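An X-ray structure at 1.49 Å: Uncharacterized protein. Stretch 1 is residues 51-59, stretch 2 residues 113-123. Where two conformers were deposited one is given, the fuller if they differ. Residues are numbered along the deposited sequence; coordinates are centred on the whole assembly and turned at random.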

ATOM      1  N   PRO A  51     -17.913 -15.631   6.381  1.00 37.53           N
ATOM      2  CA  PRO A  51     -18.044 -16.689   5.350  1.00 41.25           C
ATOM      3  C   PRO A  51     -17.938 -18.139   5.867  1.00 39.87           C
ATOM      4  O   PRO A  51     -17.457 -18.381   6.972  1.00 41.02           O
ATOM      5  CB  PRO A  51     -16.890 -16.398   4.362  1.00 43.37           C
ATOM      6  CG  PRO A  51     -16.118 -15.197   4.887  1.00 35.35           C
ATOM      7  CD  PRO A  51     -16.689 -14.806   6.235  1.00 36.83           C
ATOM      8  N   VAL A  52     -18.398 -19.086   5.057  1.00 39.72           N
ATOM      9  CA  VAL A  52     -18.279 -20.532   5.321  0.50 33.23           C
ATOM     10  C   VAL A  52     -17.144 -21.123   4.474  1.00 36.73           C
ATOM     11  O   VAL A  52     -17.072 -20.826   3.277  1.00 41.34           O
ATOM     12  CB  VAL A  52     -19.554 -21.295   4.918  0.50 20.86           C
ATOM     13  CG1 VAL A  52     -20.166 -20.757   3.622  0.50 34.63           C
ATOM     14  CG2 VAL A  52     -19.297 -22.803   4.786  0.50 24.49           C
ATOM     15  N   GLY A  53     -16.294 -21.981   5.055  1.00 34.92           N
ATOM     16  CA  GLY A  53     -15.144 -22.542   4.327  1.00 30.35           C
ATOM     17  C   GLY A  53     -15.106 -24.044   4.093  1.00 28.56           C
ATOM     18  O   GLY A  53     -15.570 -24.825   4.921  1.00 35.28           O
ATOM     19  N   VAL A  54     -14.507 -24.446   2.973  1.00 24.40           N
ATOM     20  CA  VAL A  54     -14.402 -25.840   2.583  1.00 27.16           C
ATOM     21  C   VAL A  54     -12.947 -26.201   2.276  1.00 25.61           C
ATOM     22  O   VAL A  54     -12.262 -25.449   1.565  1.00 25.69           O
ATOM     23  CB  VAL A  54     -15.247 -26.106   1.302  1.00 29.00           C
ATOM     24  CG1 VAL A  54     -15.133 -27.564   0.866  1.00 36.98           C
ATOM     25  CG2 VAL A  54     -16.692 -25.704   1.522  1.00 37.04           C
ATOM     26  N   ASP A  55     -12.498 -27.361   2.768  1.00 25.62           N
ATOM     27  CA  ASP A  55     -11.174 -27.932   2.427  1.00 23.45           C
ATOM     28  C   ASP A  55     -10.051 -26.942   2.811  1.00 20.40           C
ATOM     29  O   ASP A  55      -9.150 -26.649   2.034  1.00 22.42           O
ATOM     30  CB  ASP A  55     -11.075 -28.344   0.931  1.00 27.68           C
ATOM     31  CG  ASP A  55     -12.013 -29.509   0.556  1.00 34.95           C
ATOM     32  OD1 ASP A  55     -12.625 -30.126   1.460  1.00 52.80           O
ATOM     33  OD2 ASP A  55     -12.136 -29.794  -0.657  1.00 55.09           O
ATOM     34  N   GLY A  56     -10.149 -26.429   4.028  1.00 20.35           N
ATOM     35  CA  GLY A  56      -9.134 -25.544   4.542  1.00 16.83           C
ATOM     36  C   GLY A  56      -7.852 -26.323   4.868  1.00 18.44           C
ATOM     37  O   GLY A  56      -7.914 -27.395   5.479  1.00 23.49           O
ATOM     38  N   VAL A  57      -6.716 -25.793   4.418  1.00 15.95           N
ATOM     39  CA  VAL A  57      -5.374 -26.326   4.687  0.50 16.66           C
ATOM     40  C   VAL A  57      -4.458 -25.170   5.091  1.00 16.05           C
ATOM     41  O   VAL A  57      -4.458 -24.137   4.413  1.00 15.13           O
ATOM     42  CB  VAL A  57      -4.731 -26.942   3.425  0.50 19.29           C
ATOM     43  CG1 VAL A  57      -3.378 -27.553   3.768  0.50 20.85           C
ATOM     44  CG2 VAL A  57      -5.627 -27.994   2.813  0.50 19.50           C
ATOM     45  N   GLN A  58      -3.649 -25.364   6.129  1.00 16.50           N
ATOM     46  CA  GLN A  58      -2.679 -24.365   6.584  1.00 15.45           C
ATOM     47  C   GLN A  58      -1.234 -24.772   6.269  1.00 15.57           C
ATOM     48  O   GLN A  58      -0.838 -25.926   6.472  1.00 19.89           O
ATOM     49  CB  GLN A  58      -2.781 -24.181   8.099  1.00 17.96           C
ATOM     50  CG  GLN A  58      -4.054 -23.496   8.527  1.00 19.48           C
ATOM     51  CD  GLN A  58      -4.081 -23.120   9.982  1.00 21.60           C
ATOM     52  OE1 GLN A  58      -3.125 -22.544  10.510  1.00 23.96           O
ATOM     53  NE2 GLN A  58      -5.165 -23.448  10.638  1.00 26.18           N
ATOM     54  N   THR A  59      -0.466 -23.846   5.710  1.00 15.11           N
ATOM     55  CA  THR A  59       0.982 -24.013   5.637  1.00 21.67           C
ATOM     56  C   THR A  59       1.621 -22.671   5.455  1.00 14.74           C
ATOM     57  O   THR A  59       1.043 -21.738   4.875  1.00 14.06           O
ATOM     58  CB  THR A  59       1.521 -25.000   4.564  1.00 32.07           C
ATOM     59  OG1 THR A  59       2.943 -25.268   4.792  1.00 36.50           O
ATOM     60  CG2 THR A  59       1.333 -24.450   3.158  1.00 24.81           C
ATOM     61  N   TYR A 113     -11.194  -9.430   7.095  1.00 12.42           N
ATOM     62  CA  TYR A 113     -12.569  -9.394   6.655  1.00 13.36           C
ATOM     63  C   TYR A 113     -13.156 -10.703   6.140  1.00 13.92           C
ATOM     64  O   TYR A 113     -14.363 -10.902   6.221  1.00 16.58           O
ATOM     65  CB  TYR A 113     -12.722  -8.364   5.538  1.00 12.79           C
ATOM     66  CG  TYR A 113     -12.135  -7.008   5.862  1.00 13.75           C
ATOM     67  CD1 TYR A 113     -12.661  -6.241   6.881  1.00 13.37           C
ATOM     68  CD2 TYR A 113     -11.091  -6.495   5.143  1.00 12.61           C
ATOM     69  CE1 TYR A 113     -12.110  -4.998   7.210  1.00 12.88           C
ATOM     70  CE2 TYR A 113     -10.544  -5.249   5.439  1.00 13.27           C
ATOM     71  CZ  TYR A 113     -11.068  -4.496   6.480  1.00 13.27           C
ATOM     72  OH  TYR A 113     -10.503  -3.278   6.762  1.00 13.82           O
ATOM     73  N   TYR A 114     -12.315 -11.563   5.576  1.00 11.98           N
ATOM     74  CA  TYR A 114     -12.770 -12.714   4.807  1.00 14.36           C
ATOM     75  C   TYR A 114     -12.446 -14.096   5.364  1.00 14.05           C
ATOM     76  O   TYR A 114     -12.757 -15.085   4.719  1.00 17.57           O
ATOM     77  CB  TYR A 114     -12.172 -12.609   3.411  1.00 13.40           C
ATOM     78  CG  TYR A 114     -12.701 -11.406   2.646  1.00 14.18           C
ATOM     79  CD1 TYR A 114     -13.989 -11.383   2.156  1.00 15.67           C
ATOM     80  CD2 TYR A 114     -11.920 -10.316   2.409  1.00 12.84           C
ATOM     81  CE1 TYR A 114     -14.472 -10.291   1.443  1.00 16.16           C
ATOM     82  CE2 TYR A 114     -12.380  -9.230   1.681  1.00 12.79           C
ATOM     83  CZ  TYR A 114     -13.664  -9.216   1.209  1.00 13.76           C
ATOM     84  OH  TYR A 114     -14.069  -8.117   0.498  1.00 13.13           O
ATOM     85  N   LEU A 115     -11.844 -14.163   6.540  1.00 16.63           N
ATOM     86  CA  LEU A 115     -11.570 -15.455   7.149  1.00 16.43           C
ATOM     87  C   LEU A 115     -12.879 -16.149   7.468  1.00 20.11           C
ATOM     88  O   LEU A 115     -13.770 -15.530   8.073  1.00 23.82           O
ATOM     89  CB  LEU A 115     -10.686 -15.246   8.392  1.00 21.91           C
ATOM     90  CG  LEU A 115      -9.870 -16.387   8.933  1.00 26.22           C
ATOM     91  CD1 LEU A 115      -8.888 -16.925   7.879  1.00 30.00           C
ATOM     92  CD2 LEU A 115      -9.149 -15.912  10.172  1.00 35.54           C
ATOM     93  N   PRO A 116     -13.021 -17.428   7.053  1.00 19.04           N
ATOM     94  CA  PRO A 116     -14.296 -18.068   7.282  1.00 20.76           C
ATOM     95  C   PRO A 116     -14.501 -18.450   8.714  1.00 23.09           C
ATOM     96  O   PRO A 116     -13.578 -18.369   9.560  1.00 22.09           O
ATOM     97  CB  PRO A 116     -14.270 -19.320   6.393  1.00 23.65           C
ATOM     98  CG  PRO A 116     -12.940 -19.406   5.816  1.00 25.99           C
ATOM     99  CD  PRO A 116     -12.142 -18.210   6.173  1.00 20.79           C
ATOM    100  N   GLU A 117     -15.726 -18.862   8.990  1.00 25.98           N
ATOM    101  CA  GLU A 117     -16.091 -19.245  10.346  0.50 28.35           C
ATOM    102  C   GLU A 117     -15.232 -20.410  10.825  1.00 21.94           C
ATOM    103  O   GLU A 117     -14.859 -21.298  10.048  1.00 24.51           O
ATOM    104  CB  GLU A 117     -17.579 -19.590  10.444  0.50 31.28           C
ATOM    105  CG  GLU A 117     -17.964 -20.877   9.741  0.50 27.92           C
ATOM    106  N   GLY A 118     -14.897 -20.378  12.109  1.00 22.41           N
ATOM    107  CA  GLY A 118     -14.135 -21.465  12.699  1.00 25.46           C
ATOM    108  C   GLY A 118     -12.639 -21.281  12.744  1.00 22.30           C
ATOM    109  O   GLY A 118     -11.953 -22.112  13.314  1.00 25.16           O
ATOM    110  N   TYR A 119     -12.121 -20.190  12.176  1.00 17.94           N
ATOM    111  CA  TYR A 119     -10.683 -19.984  12.185  1.00 17.02           C
ATOM    112  C   TYR A 119     -10.227 -18.890  13.131  1.00 18.15           C
ATOM    113  O   TYR A 119      -9.059 -18.529  13.078  1.00 18.61           O
ATOM    114  CB  TYR A 119     -10.176 -19.683  10.751  1.00 20.75           C
ATOM    115  CG  TYR A 119     -10.271 -20.879   9.858  1.00 18.92           C
ATOM    116  CD1 TYR A 119      -9.245 -21.817   9.820  1.00 23.39           C
ATOM    117  CD2 TYR A 119     -11.404 -21.118   9.096  1.00 22.65           C
ATOM    118  CE1 TYR A 119      -9.325 -22.928   9.008  1.00 24.40           C
ATOM    119  CE2 TYR A 119     -11.489 -22.229   8.287  1.00 27.44           C
ATOM    120  CZ  TYR A 119     -10.443 -23.136   8.259  1.00 22.14           C
ATOM    121  OH  TYR A 119     -10.537 -24.249   7.456  1.00 33.92           O
ATOM    122  N   GLU A 120     -11.130 -18.404  13.991  1.00 19.29           N
ATOM    123  CA  GLU A 120     -10.850 -17.333  14.938  1.00 20.39           C
ATOM    124  C   GLU A 120      -9.622 -17.630  15.820  1.00 16.83           C
ATOM    125  O   GLU A 120      -8.832 -16.717  16.101  1.00 17.98           O
ATOM    126  CB  GLU A 120     -12.094 -17.029  15.812  1.00 26.01           C
ATOM    127  CG  GLU A 120     -13.327 -16.513  15.036  1.00 35.84           C
ATOM    128  CD  GLU A 120     -14.199 -17.598  14.367  1.00 38.75           C
ATOM    129  OE1 GLU A 120     -13.906 -18.815  14.477  1.00 36.04           O
ATOM    130  OE2 GLU A 120     -15.205 -17.233  13.707  1.00 56.63           O
ATOM    131  N   LYS A 121      -9.431 -18.891  16.205  1.00 18.19           N
ATOM    132  CA  LYS A 121      -8.321 -19.264  17.073  1.00 16.34           C
ATOM    133  C   LYS A 121      -6.937 -19.218  16.373  1.00 15.06           C
ATOM    134  O   LYS A 121      -5.894 -19.307  17.034  1.00 16.21           O
ATOM    135  CB  LYS A 121      -8.594 -20.621  17.776  1.00 25.35           C
ATOM    136  CG  LYS A 121      -8.439 -21.851  16.899  1.00 35.75           C
ATOM    137  CD  LYS A 121      -9.207 -23.059  17.470  1.00 42.50           C
ATOM    138  CE  LYS A 121      -8.582 -24.377  17.073  1.00 53.32           C
ATOM    139  NZ  LYS A 121      -9.500 -25.539  17.278  1.00 57.36           N
ATOM    140  N   TYR A 122      -6.947 -19.042  15.044  1.00 13.20           N
ATOM    141  CA  TYR A 122      -5.732 -18.997  14.251  1.00 13.65           C
ATOM    142  C   TYR A 122      -5.408 -17.625  13.687  1.00 14.74           C
ATOM    143  O   TYR A 122      -4.470 -17.497  12.910  1.00 15.03           O
ATOM    144  CB  TYR A 122      -5.814 -19.969  13.073  1.00 16.31           C
ATOM    145  CG  TYR A 122      -6.096 -21.395  13.477  1.00 16.62           C
ATOM    146  CD1 TYR A 122      -5.153 -22.157  14.163  1.00 20.74           C
ATOM    147  CD2 TYR A 122      -7.319 -21.992  13.151  1.00 21.52           C
ATOM    148  CE1 TYR A 122      -5.428 -23.479  14.516  1.00 22.58           C
ATOM    149  CE2 TYR A 122      -7.598 -23.290  13.505  1.00 23.27           C
ATOM    150  CZ  TYR A 122      -6.657 -24.021  14.195  1.00 24.02           C
ATOM    151  OH  TYR A 122      -6.982 -25.326  14.525  1.00 32.01           O
ATOM    152  N   ASN A 123      -6.148 -16.607  14.107  1.00 13.27           N
ATOM    153  CA  ASN A 123      -5.947 -15.286  13.556  1.00 13.05           C
ATOM    154  C   ASN A 123      -6.241 -14.219  14.596  1.00 13.78           C
ATOM    155  O   ASN A 123      -7.321 -14.211  15.187  1.00 17.51           O
ATOM    156  CB  ASN A 123      -6.905 -15.139  12.383  1.00 14.12           C
ATOM    157  CG  ASN A 123      -6.656 -13.888  11.566  1.00 12.91           C
ATOM    158  OD1 ASN A 123      -5.577 -13.716  11.002  1.00 13.83           O
ATOM    159  ND2 ASN A 123      -7.693 -13.050  11.425  1.00 16.09           N
TER
HETATM  160  O   HOH W   1     -16.074 -22.330   7.916  1.00 41.42           O

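Two stretches far apart in sequence can meet through a single direct hydrogen bond, one bridging water and a series of van der Waals contacts; residues 113-123 against 51-59 are an example. Tyr-113 makes no contact, and the second stretch first meets its partner through backbone rather than side chains. The carbonyl O of Tyr-114 lies 3.4 Å from CG of Pro-51, and the O of Leu-115 lies 3.5 Å from CD of the same proline, so the Pro-51 ring rests against two successive peptide oxygens. At Pro-116 the chains are in closest register, and the two prolines meet as apolar neighbours, CB of Pro-51 to CB of Pro-116 at 4.4 Å. The Pro-116 ring also approaches Gly-53, where an ideal CB would fall a tight 3.0 Å from Pro-116 CG.

The one direct hydrogen bond between the stretches follows: N of Glu-117 donates to O of Pro-51 at 2.7 Å, with an N-H...O angle of 159°, short and nearly straight. A proline offers no amide hydrogen, so Pro-51 can serve here only as acceptor. A water extends the link, accepting from Gly-53 N at 2.9 Å and donating to Glu-117 O at 2.7 Å. Thus both backbone polar groups of Glu-117 are engaged with the first stretch, one directly and one through solvent.

Gly-118 touches nothing opposite, but its positive phi suits the type II turn from Pro-116 to Tyr-119. That turn leads into Tyr-119, whose CB points toward the first stretch and whose OH reaches within 3.5 Å of CA of Gly-56. The absence of a side chain matters there: an ideal CB would clash, 2.0 Å from the hydroxyl oxygen. Finally, Gln-58 places NE2 over one face of the Tyr-122 ring, 3.6 Å from CD2, while the same nitrogen lies near the plane of Tyr-119, at its edge.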